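Local coordinates for hypothetical protein DUF871 (Enterococcus faecalis, PDB 2P0O) that is of unknown function but probably acts as a 6-phospho-N-acetylmuramidase, with a TIM barrel followed by a cyclophilin-like domain, at residues Q242-V247 / Q354-T359. Numbering follows the deposited sequence.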
loop_
_atom_site.group_PDB
_atom_site.type_symbol
_atom_site.label_atom_id
_atom_site.label_comp_id
_atom_site.label_asym_id
_atom_site.label_seq_id
_atom_site.Cartn_x
_atom_site.Cartn_y
_atom_site.Cartn_z
ATOM N N GLN A 242 -14.779 1.114 -3.260
ATOM C CA GLN A 242 -15.336 0.399 -2.120
ATOM C C GLN A 242 -14.267 -0.416 -1.450
ATOM O O GLN A 242 -13.410 -1.003 -2.140
ATOM C CB GLN A 242 -16.438 -0.568 -2.556
ATOM C CG GLN A 242 -17.711 0.031 -3.112
ATOM C CD GLN A 242 -18.558 -0.991 -3.901
ATOM O OE1 GLN A 242 -18.396 -2.207 -3.772
ATOM N NE2 GLN A 242 -19.454 -0.494 -4.716
ATOM N N PHE A 243 -14.341 -0.487 -0.120
ATOM C CA PHE A 243 -13.505 -1.327 0.697
ATOM C C PHE A 243 -14.144 -2.709 0.811
ATOM O O PHE A 243 -15.281 -2.842 1.255
ATOM C CB PHE A 243 -13.326 -0.739 2.120
ATOM C CG PHE A 243 -12.569 0.546 2.147
ATOM C CD1 PHE A 243 -11.153 0.551 2.060
ATOM C CD2 PHE A 243 -13.250 1.760 2.240
ATOM C CE1 PHE A 243 -10.438 1.755 2.063
ATOM C CE2 PHE A 243 -12.553 2.970 2.267
ATOM C CZ PHE A 243 -11.141 2.977 2.171
ATOM N N LEU A 244 -13.388 -3.733 0.449
ATOM C CA LEU A 244 -13.904 -5.077 0.388
ATOM C C LEU A 244 -13.378 -5.848 1.580
ATOM O O LEU A 244 -12.158 -5.964 1.748
ATOM C CB LEU A 244 -13.468 -5.725 -0.930
ATOM C CG LEU A 244 -13.938 -7.137 -1.277
ATOM C CD1 LEU A 244 -15.467 -7.159 -1.476
ATOM C CD2 LEU A 244 -13.226 -7.714 -2.499
ATOM N N LEU A 245 -14.282 -6.401 2.384
ATOM C CA LEU A 245 -13.889 -7.115 3.608
ATOM C C LEU A 245 -14.648 -8.422 3.731
ATOM O O LEU A 245 -15.774 -8.529 3.250
ATOM C CB LEU A 245 -14.150 -6.266 4.879
ATOM C CG LEU A 245 -13.685 -4.817 5.002
ATOM C CD1 LEU A 245 -14.704 -3.897 4.309
ATOM C CD2 LEU A 245 -13.508 -4.370 6.480
ATOM N N GLU A 246 -14.031 -9.406 4.380
ATOM C CA GLU A 246 -14.648 -10.721 4.642
ATOM C C GLU A 246 -15.196 -10.849 6.061
ATOM O O GLU A 246 -14.688 -10.221 6.996
ATOM C CB GLU A 246 -13.653 -11.850 4.372
ATOM C CG GLU A 246 -13.597 -12.277 2.925
ATOM C CD GLU A 246 -12.526 -13.346 2.627
ATOM O OE1 GLU A 246 -11.853 -13.860 3.563
ATOM O OE2 GLU A 246 -12.386 -13.700 1.426
ATOM N N VAL A 247 -16.233 -11.666 6.218
ATOM C CA VAL A 247 -16.821 -11.909 7.518
ATOM C C VAL A 247 -16.797 -13.389 7.781
ATOM O O VAL A 247 -16.760 -14.183 6.826
ATOM C CB VAL A 247 -18.307 -11.370 7.632
ATOM C CG1 VAL A 247 -18.342 -9.875 7.529
ATOM C CG2 VAL A 247 -19.285 -12.057 6.586
ATOM N N GLN A 354 -17.937 3.770 1.208
ATOM C CA GLN A 354 -18.612 2.490 0.988
ATOM C C GLN A 354 -17.756 1.295 1.286
ATOM O O GLN A 354 -16.545 1.309 1.085
ATOM C CB GLN A 354 -19.111 2.334 -0.425
ATOM C CG GLN A 354 -19.918 3.472 -0.910
ATOM C CD GLN A 354 -20.304 3.235 -2.339
ATOM O OE1 GLN A 354 -21.390 2.719 -2.616
ATOM N NE2 GLN A 354 -19.401 3.552 -3.256
ATOM N N PHE A 355 -18.417 0.235 1.739
ATOM C CA PHE A 355 -17.743 -1.011 2.055
ATOM C C PHE A 355 -18.663 -2.181 1.788
ATOM O O PHE A 355 -19.861 -2.091 2.044
ATOM C CB PHE A 355 -17.280 -1.002 3.491
ATOM C CG PHE A 355 -18.391 -0.836 4.520
ATOM C CD1 PHE A 355 -18.859 0.424 4.875
ATOM C CD2 PHE A 355 -18.897 -1.951 5.196
ATOM C CE1 PHE A 355 -19.850 0.591 5.878
ATOM C CE2 PHE A 355 -19.894 -1.799 6.181
ATOM C CZ PHE A 355 -20.357 -0.540 6.535
ATOM N N THR A 356 -18.077 -3.271 1.283
ATOM C CA THR A 356 -18.792 -4.436 0.819
ATOM C C THR A 356 -18.346 -5.648 1.659
ATOM O O THR A 356 -17.154 -5.951 1.766
ATOM C CB THR A 356 -18.498 -4.640 -0.664
ATOM O OG1 THR A 356 -18.898 -3.451 -1.389
ATOM C CG2 THR A 356 -19.195 -5.874 -1.210
ATOM N N LEU A 357 -19.311 -6.330 2.260
ATOM C CA LEU A 357 -19.025 -7.470 3.129
ATOM C C LEU A 357 -19.286 -8.707 2.314
ATOM O O LEU A 357 -20.356 -8.828 1.687
ATOM C CB LEU A 357 -19.945 -7.436 4.363
ATOM C CG LEU A 357 -19.834 -6.166 5.209
ATOM C CD1 LEU A 357 -20.677 -6.272 6.506
ATOM C CD2 LEU A 357 -18.321 -5.821 5.527
ATOM N N VAL A 358 -18.303 -9.608 2.291
ATOM C CA VAL A 358 -18.452 -10.863 1.580
ATOM C C VAL A 358 -18.040 -12.002 2.515
ATOM O O VAL A 358 -17.314 -11.801 3.513
ATOM C CB VAL A 358 -17.656 -10.925 0.230
ATOM C CG1 VAL A 358 -18.169 -9.894 -0.782
ATOM C CG2 VAL A 358 -16.131 -10.765 0.466
ATOM N N THR A 359 -18.507 -13.194 2.213
ATOM C CA THR A 359 -18.245 -14.280 3.137
ATOM C C THR A 359 -16.799 -14.804 2.974
ATOM O O THR A 359 -16.173 -14.661 1.907
ATOM C CB THR A 359 -19.339 -15.366 3.057
ATOM O OG1 THR A 359 -19.561 -15.907 4.373
ATOM C CG2 THR A 359 -18.940 -16.474 2.091
#
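Five backbone hydrogen bonds join strands 242-247 and 354-359 in parallel, with F243, L245 and V247 of one bonding to Q354, T356 and V358 of the other. L245 uses both its N-H and its C=O toward strand 354-359: its N gives a nearly straight bond to T356 O (3.0 Å, 173°), and its O takes V358 N at 2.9 Å. On the face of L244, T356 OG1 donates to Q242 OE1 at 2.7 Å, approaching from above the amide plane; the extended glutamine chain is long enough to reach this hydroxyl, two residues beyond its neighbour Q354. T356 turns OG1 beside its own backbone N, and its CG2, anti to that N, lies 4.0 Å from L244 CD1. The same leucine methyl meets V358 CG1 at 3.9 Å, both residues buried and needing no polar partner. On the other face, L245 CD1 packs on F355 CB (4.0 Å). Further out, the buried carboxylate of E246 is paired with R229, which probably offsets its charge, and its OE2 accepts a hydrogen bond from I363 N. Helices 228-240 and 363-370 cover the L244 face through Y236 and I363, while antiparallel strand 260-263 flanks 354-359, making it the central strand of a three-stranded mixed sheet.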